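Local coordinates for protein F420-H2 Dependent Reductase A (Mycobacterium smegmatis str. MC2 155, PDB 3H96) that is an F420H2-dependent reductase of a mycobacterial group that degrades aflatoxins, and probably exchanges reducing equivalents between coenzyme F420 and quinones, at residues V33-V38 and A87-G92; Y63-K68 and I135-L140; N80-G85 and V100-G105. All blocks are in the same frame, centred on the assembly; numbering follows the deposited sequence. Where two conformers were deposited one is given.

Interaction 1: V33-V38 and A87-G92; sequences VLVHHV and AQVEVG
The imidazole of H36 has the amide nitrogen of Q88 over one face and the carboxylate of E90 at its edge, with E90 CD in the ring plane and the two planes turned 39° apart. E90 sets its CG beside its own backbone N and runs extended from there, so the carboxylate passes obliquely along the L34 side chain, 3.8 Å from OE2 to L34 CD1. Beneath these groups the strands pair in antiparallel fashion. L34 and E90 form a hydrogen-bonded pair, E90 N to L34 O at 2.9 Å and L34 N to E90 O at 3.1 Å. H36 N donates to Q88 O at 2.8 Å, nearly along the C=O axis. The opposite face is aliphatic: V33 CG2, anti to its backbone N, touches V91 CG2 at 3.6 Å and V89 CB at 3.6 Å. This pairing belongs to the split-barrel sheet of the family. Helix 8-18 covers the L34 and E90 face, where R17 forms a salt bridge with the E90 carboxylate; helix 76-84 brings L81 against V35 and A87, while strands 45-51 and 94-103 flank the pair.

Interaction 2: Y63-K68 and I135-L140; sequences YVFASK and IPVLAL
Rotation about chi1 places L140 CG beside its backbone N (-48°), and the extended chain beyond carries CD1 to V64, whose CG1 stands anti to its carbonyl carbon. The two side chains cross at about a right angle, with V64 CG1 and L140 CD1 3.6 Å apart. On the other face V137 holds CG1 anti to the backbone N (174°), which leaves CG2 beside that N and 3.6 Å from F65 CD1; F65 and V137 lie side by side, pointing the same way. Y63 lies on the same face, with CE1 3.7 Å from A139 CB, while L138 O sits near the ring plane at its edge.

The backbones illustrate how an antiparallel pairing can be brought to an end. V64 and L138 are a hydrogen-bonded pair: V64 N reaches L138 O at 2.8 Å and L138 N reaches V64 O at 3.0 Å. Two residues on, past the non-hydrogen-bonded pair F65-V137, A66 N gives P136 O an almost straight bond (2.8 Å, 171°), but proline has no N-H to return. A66 then centres an inverse gamma turn, closed by a weak bond from S67 N to F65 O, and I135 CG2 packs on S67 CA at 3.5 Å. R133 takes up the carbonyls of A66 and S67.

Within the split-barrel sheet, strand 137-142 is bordered on its other side by strand 94-103. Helix 105-118 covers the Y63, F65 and V137 face, and helix 76-84 meets A66, P136 and L138.

Interaction 3: N80-G85 and V100-G105; sequences NLTTAG and VTEVTG
V100 turns its side chain toward the C-terminal turn of the helix. Its CG1 stands anti to the backbone N (chi1 180°) and its CG2 anti to the carbonyl carbon, so that both methyls meet the last turn: CG2 lies 3.9 Å from L81 O, 4.1 Å from L81 CB and 3.8 Å from G85 C, and CG1 also faces the L81 carbonyl. L81 meets the valine with its CB and carbonyl, for its branched end packs instead on V35, H37 and L138 of other strands.

Further along the strand E102 rises beside T82, the two side chains crossing obliquely. T82 CG2, beside its own backbone N, comes within 4.1 Å of E102 OE1, a loose touch of methyl on carboxylate. The polar atoms find their hydrogen-bond partners outside this pair: E102 OE1 in Y78 OH, and T82 OG1 in the Y78 carbonyl one turn back.

The arrangement is a helix laid across a strand of the split-barrel sheet, the two short axes 7.8 Å apart at their closest. Helix 76-84 leads directly into strand 86-91, which pairs as a hairpin with strand 94-103; running back along it, this later strand brings V100 beside G85.

Where the helix stops, G85 N still bonds to L81 O at 2.8 Å, yet the residue takes a positive phi of 78°. With these backbone angles a CB would be jammed against the preceding carbonyl oxygen, a conformation that suits glycine. The turn directs G85 O to V100 N, 2.8 Å away in a straight N-H approach (168°), although the donor lies well above the carbonyl plane rather than on a lone pair. One residue before L81, the N80 side chain is hydrogen-bonded to H37 through ND2 and to R40 N through OD1.

From the N terminus the chain lays down V33-V38, then Y63-K68, then N80-G85, before any contact closes. A87-G92 returns first, completing interaction 1 after a loop of 48 residues. V100-G105 follows and completes interaction 3 over only 14 residues, and I135-L140 finally closes interaction 2 across 66. Interaction 3 is therefore nested within interaction 2, while interaction 1 crosses both. In space, V33 and V64 touch through their CG1 methyls and so join interactions 1 and 2. Probable backbone hydrogen bonds V137-V103 and A139-T101 stitch interactions 2 and 3 into one sheet, and helix 76-84 reaches interaction 1 through N80 and L81.

Interaction 1: V33-V38 and A87-G92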
# COMPACT_ATOMS: atom_id res chain seq x y z
N VAL A 33 1.58 5.22 4.44
CA VAL A 33 2.79 5.34 3.67
C VAL A 33 2.49 6.13 2.38
O VAL A 33 1.41 5.98 1.78
CB VAL A 33 3.37 3.94 3.39
CG1 VAL A 33 2.32 3.05 2.62
CG2 VAL A 33 4.63 4.06 2.58
N LEU A 34 3.42 7.00 2.00
CA LEU A 34 3.40 7.64 0.68
C LEU A 34 4.39 6.89 -0.19
O LEU A 34 5.62 6.85 0.10
CB LEU A 34 3.87 9.10 0.77
CG LEU A 34 3.18 10.08 1.75
CD1 LEU A 34 3.62 11.63 1.51
CD2 LEU A 34 1.70 9.97 1.71
N VAL A 35 3.84 6.27 -1.23
CA VAL A 35 4.62 5.39 -2.11
C VAL A 35 4.98 6.20 -3.34
O VAL A 35 4.08 6.71 -4.06
CB VAL A 35 3.81 4.15 -2.51
CG1 VAL A 35 4.58 3.30 -3.57
CG2 VAL A 35 3.33 3.36 -1.19
N HIS A 36 6.27 6.34 -3.60
CA HIS A 36 6.70 7.01 -4.84
C HIS A 36 6.90 5.90 -5.86
O HIS A 36 7.69 4.97 -5.60
CB HIS A 36 8.06 7.75 -4.69
CG HIS A 36 8.02 8.95 -3.81
ND1 HIS A 36 7.67 8.89 -2.48
CD2 HIS A 36 8.33 10.25 -4.06
CE1 HIS A 36 7.73 10.10 -1.95
NE2 HIS A 36 8.16 10.93 -2.89
N HIS A 37 6.23 6.01 -7.00
CA HIS A 37 6.30 5.00 -8.03
C HIS A 37 6.42 5.69 -9.38
O HIS A 37 6.26 6.95 -9.50
CB HIS A 37 5.10 4.01 -7.97
CG HIS A 37 3.76 4.67 -7.94
ND1 HIS A 37 2.89 4.65 -9.02
CD2 HIS A 37 3.14 5.40 -6.98
CE1 HIS A 37 1.81 5.36 -8.73
NE2 HIS A 37 1.92 5.80 -7.48
N VAL A 38 6.69 4.88 -10.40
CA VAL A 38 6.86 5.43 -11.72
C VAL A 38 6.10 4.58 -12.71
O VAL A 38 6.18 3.34 -12.67
CB VAL A 38 8.37 5.54 -12.09
CG1 VAL A 38 8.87 4.27 -12.76
CG2 VAL A 38 8.64 6.75 -13.00
N ALA A 87 11.45 1.06 -4.94
CA ALA A 87 10.69 2.29 -4.80
C ALA A 87 11.28 3.13 -3.66
O ALA A 87 12.24 2.71 -3.01
CB ALA A 87 9.16 2.00 -4.50
N GLN A 88 10.71 4.29 -3.45
CA GLN A 88 10.99 5.14 -2.34
C GLN A 88 9.66 5.34 -1.63
O GLN A 88 8.66 5.53 -2.29
CB GLN A 88 11.49 6.46 -2.83
CG GLN A 88 12.17 7.31 -1.90
CD GLN A 88 12.47 8.67 -2.47
OE1 GLN A 88 12.73 9.54 -1.80
NE2 GLN A 88 12.38 8.82 -3.79
N VAL A 89 9.69 5.35 -0.31
CA VAL A 89 8.49 5.63 0.47
C VAL A 89 8.75 6.66 1.59
O VAL A 89 9.88 6.78 2.08
CB VAL A 89 7.96 4.31 1.19
CG1 VAL A 89 7.53 3.21 0.16
CG2 VAL A 89 9.00 3.74 2.15
N GLU A 90 7.68 7.33 2.03
CA GLU A 90 7.72 8.06 3.28
C GLU A 90 6.84 7.31 4.29
O GLU A 90 5.71 7.00 4.03
CB GLU A 90 7.27 9.50 3.08
CG GLU A 90 8.02 10.16 1.92
CD GLU A 90 7.42 11.49 1.48
OE1 GLU A 90 7.23 12.38 2.33
OE2 GLU A 90 7.17 11.66 0.25
N VAL A 91 7.42 7.01 5.44
CA VAL A 91 6.73 6.31 6.54
C VAL A 91 7.16 7.10 7.78
O VAL A 91 8.34 7.32 7.98
CB VAL A 91 7.17 4.81 6.65
CG1 VAL A 91 6.38 4.13 7.79
CG2 VAL A 91 6.92 4.06 5.32
N GLY A 92 6.19 7.55 8.60
CA GLY A 92 6.51 8.28 9.81
C GLY A 92 7.14 9.59 9.37
O GLY A 92 6.66 10.22 8.44

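Interaction 2: Y63-K68 and I135-L140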
# COMPACT_ATOMS: atom_id res chain seq x y z
N TYR A 63 3.67 -4.09 4.60
CA TYR A 63 2.84 -4.70 3.57
C TYR A 63 1.84 -3.70 3.06
O TYR A 63 1.22 -3.02 3.88
CB TYR A 63 2.08 -5.88 4.20
CG TYR A 63 3.00 -6.95 4.61
CD1 TYR A 63 3.72 -7.66 3.66
CD2 TYR A 63 3.19 -7.26 5.96
CE1 TYR A 63 4.58 -8.68 4.03
CE2 TYR A 63 4.05 -8.25 6.33
CZ TYR A 63 4.75 -8.95 5.37
OH TYR A 63 5.58 -9.99 5.73
N VAL A 64 1.69 -3.57 1.72
CA VAL A 64 0.63 -2.71 1.19
C VAL A 64 -0.35 -3.58 0.40
O VAL A 64 -0.02 -4.72 0.03
CB VAL A 64 1.16 -1.54 0.34
CG1 VAL A 64 2.06 -0.55 1.24
CG2 VAL A 64 2.09 -2.06 -0.71
N PHE A 65 -1.54 -3.04 0.14
CA PHE A 65 -2.65 -3.88 -0.35
C PHE A 65 -3.12 -3.22 -1.56
O PHE A 65 -3.60 -2.06 -1.47
CB PHE A 65 -3.79 -3.90 0.72
CG PHE A 65 -3.34 -4.52 2.01
CD1 PHE A 65 -3.37 -5.94 2.20
CD2 PHE A 65 -2.70 -3.73 2.97
CE1 PHE A 65 -2.85 -6.52 3.33
CE2 PHE A 65 -2.17 -4.34 4.14
CZ PHE A 65 -2.25 -5.70 4.32
N ALA A 66 -3.06 -3.91 -2.69
CA ALA A 66 -3.51 -3.28 -3.94
C ALA A 66 -5.03 -3.37 -4.13
O ALA A 66 -5.52 -3.95 -5.11
CB ALA A 66 -2.74 -3.89 -5.15
N SER A 67 -5.77 -2.84 -3.16
CA SER A 67 -7.19 -3.08 -3.01
C SER A 67 -8.08 -2.23 -3.94
O SER A 67 -9.10 -2.70 -4.46
CB SER A 67 -7.55 -2.78 -1.54
OG SER A 67 -7.03 -1.52 -1.13
N LYS A 68 -7.66 -0.99 -4.18
CA LYS A 68 -8.42 -0.08 -5.05
C LYS A 68 -9.94 -0.13 -4.73
O LYS A 68 -10.78 -0.23 -5.63
CB LYS A 68 -8.16 -0.38 -6.54
CG LYS A 68 -8.67 0.73 -7.44
CD LYS A 68 -7.88 0.82 -8.71
CE LYS A 68 -8.58 0.24 -9.88
NZ LYS A 68 -9.27 1.32 -10.64
N ILE A 135 -6.73 -9.75 -4.52
CA ILE A 135 -6.15 -8.42 -4.16
C ILE A 135 -4.68 -8.67 -3.83
O ILE A 135 -4.37 -9.45 -2.89
CB ILE A 135 -6.98 -7.75 -3.03
CG1 ILE A 135 -8.32 -7.30 -3.67
CG2 ILE A 135 -6.34 -6.46 -2.48
CD1 ILE A 135 -9.37 -6.85 -2.62
N PRO A 136 -3.79 -8.03 -4.61
CA PRO A 136 -2.38 -8.29 -4.34
C PRO A 136 -1.90 -7.71 -3.02
O PRO A 136 -2.33 -6.61 -2.57
CB PRO A 136 -1.64 -7.66 -5.53
CG PRO A 136 -2.71 -7.61 -6.69
CD PRO A 136 -4.03 -7.42 -5.95
N VAL A 137 -1.01 -8.45 -2.37
CA VAL A 137 -0.27 -7.86 -1.24
C VAL A 137 1.20 -7.74 -1.62
O VAL A 137 1.80 -8.73 -2.05
CB VAL A 137 -0.48 -8.73 0.03
CG1 VAL A 137 0.38 -8.27 1.25
CG2 VAL A 137 -1.93 -8.69 0.41
N LEU A 138 1.80 -6.56 -1.43
CA LEU A 138 3.22 -6.40 -1.67
C LEU A 138 3.96 -6.13 -0.33
O LEU A 138 3.43 -5.42 0.53
CB LEU A 138 3.46 -5.19 -2.60
CG LEU A 138 2.80 -5.20 -3.98
CD1 LEU A 138 3.28 -3.94 -4.71
CD2 LEU A 138 3.27 -6.39 -4.79
N ALA A 139 5.18 -6.66 -0.23
CA ALA A 139 6.09 -6.39 0.84
C ALA A 139 7.11 -5.31 0.40
O ALA A 139 7.84 -5.49 -0.59
CB ALA A 139 6.80 -7.69 1.24
N LEU A 140 7.15 -4.20 1.14
CA LEU A 140 8.10 -3.15 0.93
C LEU A 140 9.20 -3.23 2.01
O LEU A 140 8.97 -2.94 3.19
CB LEU A 140 7.35 -1.82 0.91
CG LEU A 140 6.12 -1.83 -0.00
CD1 LEU A 140 5.44 -0.42 0.03
CD2 LEU A 140 6.53 -2.22 -1.51

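Interaction 3: N80-G85 and V100-G105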
# COMPACT_ATOMS: atom_id res chain seq x y z
N ASN A 80 3.30 -0.70 -11.39
CA ASN A 80 4.49 0.18 -11.38
C ASN A 80 5.54 -0.36 -10.42
O ASN A 80 6.74 -0.46 -10.76
CB ASN A 80 4.06 1.56 -10.94
CG ASN A 80 3.23 2.29 -12.02
OD1 ASN A 80 3.04 1.78 -13.11
ND2 ASN A 80 2.70 3.44 -11.69
N LEU A 81 5.12 -0.72 -9.20
CA LEU A 81 6.07 -1.24 -8.20
C LEU A 81 6.70 -2.60 -8.57
O LEU A 81 7.92 -2.73 -8.52
CB LEU A 81 5.43 -1.31 -6.82
CG LEU A 81 5.07 0.04 -6.14
CD1 LEU A 81 4.59 -0.22 -4.67
CD2 LEU A 81 6.35 0.87 -6.13
N THR A 82 5.88 -3.57 -9.01
CA THR A 82 6.38 -4.91 -9.28
C THR A 82 7.24 -4.88 -10.56
O THR A 82 8.09 -5.75 -10.76
CB THR A 82 5.25 -5.89 -9.49
OG1 THR A 82 4.42 -5.46 -10.59
CG2 THR A 82 4.43 -6.09 -8.15
N THR A 83 6.97 -3.90 -11.43
CA THR A 83 7.81 -3.71 -12.60
C THR A 83 9.18 -3.14 -12.22
O THR A 83 10.23 -3.66 -12.65
CB THR A 83 7.17 -2.84 -13.68
OG1 THR A 83 6.05 -3.54 -14.24
CG2 THR A 83 8.21 -2.55 -14.78
N ALA A 84 9.20 -2.13 -11.38
CA ALA A 84 10.49 -1.56 -11.04
C ALA A 84 11.29 -2.45 -10.05
O ALA A 84 12.51 -2.56 -10.13
CB ALA A 84 10.31 -0.14 -10.49
N GLY A 85 10.57 -3.15 -9.17
CA GLY A 85 11.24 -3.96 -8.15
C GLY A 85 11.80 -3.17 -6.96
O GLY A 85 12.21 -3.74 -5.95
N VAL A 100 10.83 -4.33 -3.53
CA VAL A 100 9.45 -4.82 -3.65
C VAL A 100 9.39 -6.33 -3.93
O VAL A 100 10.08 -6.82 -4.82
CB VAL A 100 8.72 -4.13 -4.87
CG1 VAL A 100 7.28 -4.65 -4.98
CG2 VAL A 100 8.75 -2.56 -4.76
N THR A 101 8.56 -7.09 -3.20
CA THR A 101 8.30 -8.50 -3.53
C THR A 101 6.78 -8.70 -3.35
O THR A 101 6.17 -7.96 -2.61
CB THR A 101 9.09 -9.48 -2.57
OG1 THR A 101 8.92 -9.00 -1.26
CG2 THR A 101 10.65 -9.44 -2.84
N GLU A 102 6.18 -9.64 -4.07
CA GLU A 102 4.76 -9.87 -3.97
C GLU A 102 4.55 -11.04 -3.03
O GLU A 102 5.24 -12.05 -3.16
CB GLU A 102 4.19 -10.17 -5.35
CG GLU A 102 2.69 -10.20 -5.23
CD GLU A 102 1.88 -10.00 -6.50
OE1 GLU A 102 2.41 -9.60 -7.57
OE2 GLU A 102 0.65 -10.23 -6.38
N VAL A 103 3.62 -10.93 -2.08
CA VAL A 103 3.35 -12.05 -1.19
C VAL A 103 2.20 -12.88 -1.80
O VAL A 103 1.17 -12.29 -2.20
CB VAL A 103 2.86 -11.61 0.22
CG1 VAL A 103 2.80 -12.80 1.13
CG2 VAL A 103 3.78 -10.57 0.81
N THR A 104 2.36 -14.21 -1.85
CA THR A 104 1.35 -15.10 -2.46
C THR A 104 0.94 -16.28 -1.56
O THR A 104 1.54 -16.51 -0.48
CB THR A 104 1.73 -15.64 -3.91
OG1 THR A 104 2.91 -16.43 -3.84
CG2 THR A 104 1.86 -14.53 -4.95
N GLY A 105 -0.07 -17.02 -1.98
CA GLY A 105 -0.44 -18.25 -1.26
C GLY A 105 -1.01 -17.97 0.12
O GLY A 105 -1.60 -16.90 0.37